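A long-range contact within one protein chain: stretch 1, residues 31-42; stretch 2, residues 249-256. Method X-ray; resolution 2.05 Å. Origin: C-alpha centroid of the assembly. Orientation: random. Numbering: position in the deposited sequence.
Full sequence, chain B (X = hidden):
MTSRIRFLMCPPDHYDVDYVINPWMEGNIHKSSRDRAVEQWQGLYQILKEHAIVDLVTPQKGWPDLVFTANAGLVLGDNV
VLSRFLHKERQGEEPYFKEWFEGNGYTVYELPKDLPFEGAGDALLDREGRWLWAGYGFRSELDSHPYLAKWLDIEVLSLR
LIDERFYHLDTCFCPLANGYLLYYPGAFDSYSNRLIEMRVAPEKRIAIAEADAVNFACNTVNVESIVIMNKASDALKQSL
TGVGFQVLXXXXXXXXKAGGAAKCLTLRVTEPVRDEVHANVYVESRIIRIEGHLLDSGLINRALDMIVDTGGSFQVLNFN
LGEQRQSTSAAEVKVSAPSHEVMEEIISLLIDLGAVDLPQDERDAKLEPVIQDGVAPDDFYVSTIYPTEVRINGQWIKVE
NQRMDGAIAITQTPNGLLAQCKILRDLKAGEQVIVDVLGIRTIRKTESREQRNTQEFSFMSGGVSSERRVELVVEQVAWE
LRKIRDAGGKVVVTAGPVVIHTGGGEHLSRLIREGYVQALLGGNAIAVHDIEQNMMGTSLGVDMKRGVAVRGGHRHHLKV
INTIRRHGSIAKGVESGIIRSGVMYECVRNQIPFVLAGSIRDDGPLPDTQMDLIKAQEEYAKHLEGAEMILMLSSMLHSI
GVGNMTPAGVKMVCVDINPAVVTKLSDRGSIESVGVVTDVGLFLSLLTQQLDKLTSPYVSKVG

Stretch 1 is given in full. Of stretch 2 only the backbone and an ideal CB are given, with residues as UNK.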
ATOM      1  N   LYS B  31     -28.115  -8.454  37.523  1.00 63.81           N
ATOM      2  CA  LYS B  31     -27.429  -9.746  37.518  1.00 60.46           C
ATOM      3  C   LYS B  31     -26.599  -9.918  38.791  1.00 60.76           C
ATOM      4  O   LYS B  31     -25.553 -10.575  38.788  1.00 58.84           O
ATOM      5  CB  LYS B  31     -26.534  -9.878  36.278  1.00 59.69           C
ATOM      6  CG  LYS B  31     -27.170 -10.626  35.108  1.00 61.46           C
ATOM      7  CD  LYS B  31     -26.274 -10.610  33.882  1.00 56.09           C
ATOM      8  CE  LYS B  31     -25.581 -11.955  33.691  1.00 58.55           C
ATOM      9  NZ  LYS B  31     -24.331 -11.843  32.877  1.00 58.29           N
ATOM     10  N   SER B  32     -27.075  -9.323  39.880  1.00 62.53           N
ATOM     11  CA  SER B  32     -26.340  -9.326  41.139  1.00 64.83           C
ATOM     12  C   SER B  32     -26.939 -10.277  42.179  1.00 63.22           C
ATOM     13  O   SER B  32     -28.085 -10.106  42.598  1.00 65.82           O
ATOM     14  CB  SER B  32     -26.283  -7.910  41.719  1.00 65.51           C
ATOM     15  OG  SER B  32     -25.583  -7.901  42.952  1.00 62.95           O
ATOM     16  N   SER B  33     -26.154 -11.270  42.593  1.00 59.54           N
ATOM     17  CA  SER B  33     -26.551 -12.163  43.675  1.00 60.34           C
ATOM     18  C   SER B  33     -26.406 -11.446  45.011  1.00 60.41           C
ATOM     19  O   SER B  33     -25.300 -11.351  45.554  1.00 54.80           O
ATOM     20  CB  SER B  33     -25.709 -13.444  43.671  1.00 57.80           C
ATOM     21  OG  SER B  33     -25.905 -14.180  44.872  1.00 55.54           O
ATOM     22  N   ARG B  34     -27.517 -10.939  45.538  1.00 54.63           N
ATOM     23  CA  ARG B  34     -27.469 -10.172  46.772  1.00 53.58           C
ATOM     24  C   ARG B  34     -26.909 -10.999  47.935  1.00 60.05           C
ATOM     25  O   ARG B  34     -26.246 -10.464  48.826  1.00 56.87           O
ATOM     26  CB  ARG B  34     -28.853  -9.626  47.129  1.00 51.65           C
ATOM     27  CG  ARG B  34     -28.808  -8.654  48.295  1.00 53.64           C
ATOM     28  CD  ARG B  34     -30.151  -8.027  48.564  1.00 58.69           C
ATOM     29  NE  ARG B  34     -30.466  -6.983  47.596  1.00 65.19           N
ATOM     30  CZ  ARG B  34     -31.536  -6.198  47.681  1.00 67.29           C
ATOM     31  NH1 ARG B  34     -31.761  -5.265  46.761  1.00 65.07           N
ATOM     32  NH2 ARG B  34     -32.383  -6.350  48.690  1.00 64.74           N
ATOM     33  N   ASP B  35     -27.139 -12.308  47.913  1.00 56.08           N
ATOM     34  CA  ASP B  35     -26.690 -13.148  49.016  1.00 57.72           C
ATOM     35  C   ASP B  35     -25.192 -13.479  48.932  1.00 55.55           C
ATOM     36  O   ASP B  35     -24.549 -13.752  49.949  1.00 55.83           O
ATOM     37  CB  ASP B  35     -27.541 -14.420  49.079  1.00 60.37           C
ATOM     38  CG  ASP B  35     -28.997 -14.119  49.424  1.00 63.27           C
ATOM     39  OD1 ASP B  35     -29.239 -13.475  50.467  1.00 62.92           O
ATOM     40  OD2 ASP B  35     -29.900 -14.518  48.658  1.00 66.76           O
ATOM     41  N   ARG B  36     -24.625 -13.434  47.732  1.00 54.72           N
ATOM     42  CA  ARG B  36     -23.176 -13.581  47.603  1.00 60.32           C
ATOM     43  C   ARG B  36     -22.484 -12.243  47.912  1.00 54.25           C
ATOM     44  O   ARG B  36     -21.353 -12.211  48.412  1.00 47.66           O
ATOM     45  CB  ARG B  36     -22.793 -14.078  46.203  1.00 58.69           C
ATOM     46  CG  ARG B  36     -21.371 -14.616  46.117  1.00 57.93           C
ATOM     47  CD  ARG B  36     -20.968 -14.959  44.684  1.00 63.88           C
ATOM     48  NE  ARG B  36     -21.685 -16.123  44.164  1.00 66.95           N
ATOM     49  CZ  ARG B  36     -22.584 -16.080  43.182  1.00 66.75           C
ATOM     50  NH1 ARG B  36     -22.882 -14.926  42.597  1.00 67.10           N
ATOM     51  NH2 ARG B  36     -23.179 -17.195  42.776  1.00 65.06           N
ATOM     52  N   ALA B  37     -23.179 -11.148  47.610  1.00 51.85           N
ATOM     53  CA  ALA B  37     -22.695  -9.806  47.921  1.00 52.14           C
ATOM     54  C   ALA B  37     -22.630  -9.602  49.432  1.00 50.52           C
ATOM     55  O   ALA B  37     -21.628  -9.101  49.960  1.00 47.97           O
ATOM     56  CB  ALA B  37     -23.590  -8.750  47.275  1.00 48.14           C
ATOM     57  N   VAL B  38     -23.703  -9.998  50.116  1.00 52.79           N
ATOM     58  CA  VAL B  38     -23.748  -9.976  51.575  1.00 47.59           C
ATOM     59  C   VAL B  38     -22.612 -10.806  52.150  1.00 48.69           C
ATOM     60  O   VAL B  38     -21.906 -10.378  53.060  1.00 52.37           O
ATOM     61  CB  VAL B  38     -25.090 -10.509  52.112  1.00 51.46           C
ATOM     62  CG1 VAL B  38     -25.033 -10.680  53.627  1.00 43.93           C
ATOM     63  CG2 VAL B  38     -26.224  -9.579  51.719  1.00 47.92           C
ATOM     64  N   GLU B  39     -22.431 -11.993  51.593  1.00 47.69           N
ATOM     65  CA  GLU B  39     -21.425 -12.917  52.084  1.00 49.15           C
ATOM     66  C   GLU B  39     -20.011 -12.375  51.910  1.00 46.44           C
ATOM     67  O   GLU B  39     -19.183 -12.491  52.812  1.00 47.62           O
ATOM     68  CB  GLU B  39     -21.566 -14.262  51.370  1.00 56.53           C
ATOM     69  CG  GLU B  39     -20.550 -15.309  51.782  1.00 64.17           C
ATOM     70  CD  GLU B  39     -21.029 -16.718  51.488  1.00 77.57           C
ATOM     71  OE1 GLU B  39     -21.680 -16.920  50.436  1.00 78.52           O
ATOM     72  OE2 GLU B  39     -20.759 -17.621  52.310  1.00 81.75           O
ATOM     73  N   GLN B  40     -19.735 -11.792  50.745  1.00 50.03           N
ATOM     74  CA  GLN B  40     -18.407 -11.244  50.459  1.00 50.19           C
ATOM     75  C   GLN B  40     -18.152  -9.970  51.269  1.00 43.04           C
ATOM     76  O   GLN B  40     -17.053  -9.776  51.805  1.00 43.12           O
ATOM     77  CB  GLN B  40     -18.249 -10.954  48.965  1.00 42.51           C
ATOM     78  CG  GLN B  40     -18.169 -12.183  48.072  1.00 44.50           C
ATOM     79  CD  GLN B  40     -18.142 -11.812  46.591  1.00 50.17           C
ATOM     80  OE1 GLN B  40     -18.455 -10.684  46.224  1.00 48.61           O
ATOM     81  NE2 GLN B  40     -17.771 -12.763  45.740  1.00 51.80           N
ATOM     82  N   TRP B  41     -19.173  -9.115  51.349  1.00 39.61           N
ATOM     83  CA  TRP B  41     -19.106  -7.898  52.152  1.00 43.92           C
ATOM     84  C   TRP B  41     -18.770  -8.226  53.601  1.00 48.23           C
ATOM     85  O   TRP B  41     -17.867  -7.620  54.189  1.00 46.11           O
ATOM     86  CB  TRP B  41     -20.425  -7.122  52.087  1.00 42.53           C
ATOM     87  CG  TRP B  41     -20.341  -5.763  52.732  1.00 43.77           C
ATOM     88  CD1 TRP B  41     -20.012  -4.587  52.122  1.00 44.68           C
ATOM     89  CD2 TRP B  41     -20.580  -5.445  54.108  1.00 45.32           C
ATOM     90  NE1 TRP B  41     -20.034  -3.555  53.031  1.00 39.76           N
ATOM     91  CE2 TRP B  41     -20.383  -4.054  54.257  1.00 42.15           C
ATOM     92  CE3 TRP B  41     -20.939  -6.200  55.232  1.00 51.02           C
ATOM     93  CZ2 TRP B  41     -20.534  -3.401  55.484  1.00 41.71           C
ATOM     94  CZ3 TRP B  41     -21.090  -5.547  56.456  1.00 47.06           C
ATOM     95  CH2 TRP B  41     -20.887  -4.160  56.568  1.00 44.44           C
ATOM     96  N   GLN B  42     -19.493  -9.194  54.169  1.00 49.28           N
ATOM     97  CA  GLN B  42     -19.270  -9.612  55.552  1.00 45.91           C
ATOM     98  C   GLN B  42     -17.831 -10.067  55.751  1.00 44.19           C
ATOM     99  O   GLN B  42     -17.217  -9.772  56.771  1.00 47.17           O
ATOM    100  CB  GLN B  42     -20.246 -10.728  55.948  1.00 47.32           C
ATOM    101  CG  GLN B  42     -21.671 -10.242  56.177  1.00 47.50           C
ATOM    102  CD  GLN B  42     -21.826  -9.469  57.477  1.00 47.60           C
ATOM    103  OE1 GLN B  42     -21.045  -9.649  58.418  1.00 48.89           O
ATOM    104  NE2 GLN B  42     -22.841  -8.606  57.539  1.00 43.40           N
ATOM    105  N   UNK B 249      -6.288 -11.638  51.439  1.00 51.36           N
ATOM    106  CA  UNK B 249      -7.240 -11.614  50.336  1.00 53.34           C
ATOM    107  C   UNK B 249      -8.639 -11.909  50.861  1.00 53.46           C
ATOM    108  O   UNK B 249      -8.803 -12.372  51.987  1.00 56.68           O
ATOM    109  CB  UNK B 249      -6.846 -12.621  49.254  1.00 53.34           C
ATOM    110  N   UNK B 250      -9.643 -11.606  50.044  1.00 57.37           N
ATOM    111  CA  UNK B 250     -11.039 -11.942  50.323  1.00 57.12           C
ATOM    112  C   UNK B 250     -11.832 -11.665  49.051  1.00 55.04           C
ATOM    113  O   UNK B 250     -11.759 -10.566  48.494  1.00 53.86           O
ATOM    114  CB  UNK B 250     -11.588 -11.146  51.509  1.00 57.12           C
ATOM    115  N   UNK B 251     -12.575 -12.672  48.570  1.00 54.09           N
ATOM    116  CA  UNK B 251     -13.305 -12.504  47.311  1.00 50.74           C
ATOM    117  C   UNK B 251     -14.324 -11.373  47.400  1.00 46.15           C
ATOM    118  O   UNK B 251     -15.066 -11.299  48.387  1.00 44.86           O
ATOM    119  CB  UNK B 251     -14.008 -13.808  46.928  1.00 50.74           C
ATOM    120  N   UNK B 252     -14.330 -10.503  46.387  1.00 44.66           N
ATOM    121  CA  UNK B 252     -15.255  -9.372  46.302  1.00 47.01           C
ATOM    122  C   UNK B 252     -15.770  -9.238  44.878  1.00 44.03           C
ATOM    123  O   UNK B 252     -16.076  -8.137  44.419  1.00 38.16           O
ATOM    124  CB  UNK B 252     -14.578  -8.075  46.751  1.00 47.01           C
ATOM    125  N   UNK B 253     -15.864 -10.370  44.183  1.00 44.32           N
ATOM    126  CA  UNK B 253     -16.232 -10.387  42.764  1.00 43.12           C
ATOM    127  C   UNK B 253     -17.613  -9.794  42.487  1.00 43.06           C
ATOM    128  O   UNK B 253     -17.854  -9.255  41.409  1.00 41.93           O
ATOM    129  CB  UNK B 253     -16.187 -11.824  42.240  1.00 43.12           C
ATOM    130  N   UNK B 254     -18.515  -9.883  43.459  1.00 43.51           N
ATOM    131  CA  UNK B 254     -19.866  -9.349  43.283  1.00 45.83           C
ATOM    132  C   UNK B 254     -19.869  -7.821  43.244  1.00 45.32           C
ATOM    133  O   UNK B 254     -20.810  -7.200  42.745  1.00 45.86           O
ATOM    134  CB  UNK B 254     -20.778  -9.842  44.408  1.00 45.83           C
ATOM    135  N   UNK B 255     -18.820  -7.205  43.777  1.00 42.69           N
ATOM    136  CA  UNK B 255     -18.763  -5.751  43.758  1.00 45.30           C
ATOM    137  C   UNK B 255     -17.907  -5.287  42.596  1.00 41.34           C
ATOM    138  O   UNK B 255     -18.049  -4.150  42.136  1.00 42.04           O
ATOM    139  CB  UNK B 255     -18.216  -5.207  45.080  1.00 45.30           C
ATOM    140  N   UNK B 256     -17.048  -6.179  42.096  1.00 39.36           N
ATOM    141  CA  UNK B 256     -16.299  -5.885  40.873  1.00 43.45           C
ATOM    142  C   UNK B 256     -17.268  -5.692  39.712  1.00 42.70           C
ATOM    143  O   UNK B 256     -16.915  -5.083  38.711  1.00 45.33           O
ATOM    144  CB  UNK B 256     -15.303  -7.003  40.560  1.00 43.45           C
TER

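Position 249 is out of reach of stretch 1, with nothing of it within 5.5 Å of the ideal CB. The contact sets no preference. The residue is Glu-249, and its OE2 is hydrogen-bonded elsewhere in the structure.

Position 250 has an extended backbone and a CA-to-CB bond that points sideways. Many side chains would fit. The residue is Thr-250; its OG1 comes no closer than 4.3 Å to Gln-40 O, too far for a hydrogen bond.

At position 251, phi is -61° and psi 133°, values that proline tolerates. The CB lies sideways, 4.1 Å from Gln-40 NE2. A small or compact side chain would suit. The residue is Pro-251. Its carbonyl O packs 3.2 Å from Gln-40 CG.

Position 252 points its CB away from the helix of stretch 1, so the visible atoms choose little. A flexible side chain could still turn back. Leu-252 does so: its CD2 lies 4.4 Å from Gln-40 CB.

Position 253 lies in a weakly bonded helical turn. Its CB is 4.0 Å from Gln-40 NE2, an amide donor. A short side chain with an acceptor, such as serine, threonine, asparagine or aspartate, could meet it. The residue is Thr-253, with chi1 in p. Gln-40 NE2 donates to Thr-253 OG1 at 2.9 Å.

Position 254 points toward stretch 1. The backbone N of 254 donates to Gln-40 OE1 at 2.9 Å, so any residue but proline could make this bond. The CB is tight against the same oxygen, at 3.1 Å, and 4.0 Å from Ala-37 CA. Beyond lie the guanidinium of Arg-36 and the free backbone N of Ser-33, just before the helix. Both are donors, so an acidic side chain is favoured; glutamine could also supply an acceptor. The residue is Glu-254. Its CG packs on Ala-37 CB at 3.8 Å. Its OE1 forms a salt bridge with Arg-36 NH1 at 3.3 Å, met at the edge of the guanidinium. Its OE2 accepts from Ser-33 N at 2.9 Å.

Position 255 starts sideways, with no atom of stretch 1 near its CB. Ala-37 and Trp-41 offer an apolar surface farther out, which a long apolar or aromatic side chain could reach. The residue is Phe-255. Its CZ lies 4.0 Å from Ala-37 CB, and its CE2 4.0 Å from Trp-41 CB. The ring edge also meets Ala-37 O, 3.4 Å from CE2.

Position 256 is out of reach, and the contact does not constrain it. The residue is Leu-256.

Stretch 2, residues 249-256: ETPLTEFL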
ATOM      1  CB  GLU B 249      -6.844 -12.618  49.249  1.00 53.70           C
ATOM      2  CG  GLU B 249      -5.494 -12.327  48.609  1.00 58.29           C
ATOM      3  CD  GLU B 249      -4.998 -13.460  47.718  1.00 62.11           C
ATOM      4  OE1 GLU B 249      -4.716 -14.557  48.248  1.00 62.86           O
ATOM      5  OE2 GLU B 249      -4.885 -13.251  46.489  1.00 60.46           O
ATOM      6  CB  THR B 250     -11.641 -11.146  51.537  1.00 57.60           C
ATOM      7  OG1 THR B 250     -13.053 -11.397  51.638  1.00 55.08           O
ATOM      8  CG2 THR B 250     -11.399  -9.633  51.407  1.00 49.24           C
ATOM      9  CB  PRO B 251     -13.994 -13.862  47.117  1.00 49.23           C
ATOM     10  CG  PRO B 251     -14.109 -14.428  48.478  1.00 47.04           C
ATOM     11  CD  PRO B 251     -12.881 -13.956  49.221  1.00 52.69           C
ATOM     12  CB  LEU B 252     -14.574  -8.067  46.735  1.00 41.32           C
ATOM     13  CG  LEU B 252     -14.180  -7.916  48.204  1.00 42.30           C
ATOM     14  CD1 LEU B 252     -13.091  -6.864  48.357  1.00 43.06           C
ATOM     15  CD2 LEU B 252     -15.394  -7.557  49.058  1.00 41.45           C
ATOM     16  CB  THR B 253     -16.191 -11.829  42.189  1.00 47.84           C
ATOM     17  OG1 THR B 253     -17.122 -12.664  42.896  1.00 48.61           O
ATOM     18  CG2 THR B 253     -14.777 -12.419  42.299  1.00 41.25           C
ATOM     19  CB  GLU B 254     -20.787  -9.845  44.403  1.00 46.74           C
ATOM     20  CG  GLU B 254     -22.232 -10.022  43.982  1.00 54.64           C
ATOM     21  CD  GLU B 254     -22.391 -11.018  42.838  1.00 60.87           C
ATOM     22  OE1 GLU B 254     -21.545 -11.937  42.708  1.00 56.24           O
ATOM     23  OE2 GLU B 254     -23.366 -10.879  42.066  1.00 65.00           O
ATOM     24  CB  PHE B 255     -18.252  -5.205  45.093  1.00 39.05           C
ATOM     25  CG  PHE B 255     -19.209  -5.431  46.222  1.00 41.09           C
ATOM     26  CD1 PHE B 255     -20.310  -4.601  46.388  1.00 38.15           C
ATOM     27  CD2 PHE B 255     -19.036  -6.500  47.094  1.00 42.24           C
ATOM     28  CE1 PHE B 255     -21.216  -4.818  47.428  1.00 37.31           C
ATOM     29  CE2 PHE B 255     -19.939  -6.723  48.127  1.00 44.34           C
ATOM     30  CZ  PHE B 255     -21.028  -5.878  48.292  1.00 39.92           C
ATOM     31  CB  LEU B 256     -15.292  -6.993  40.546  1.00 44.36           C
ATOM     32  CG  LEU B 256     -13.808  -6.694  40.793  1.00 47.28           C
ATOM     33  CD1 LEU B 256     -13.470  -6.794  42.270  1.00 45.10           C
ATOM     34  CD2 LEU B 256     -12.887  -7.597  39.961  1.00 43.73           C
TER
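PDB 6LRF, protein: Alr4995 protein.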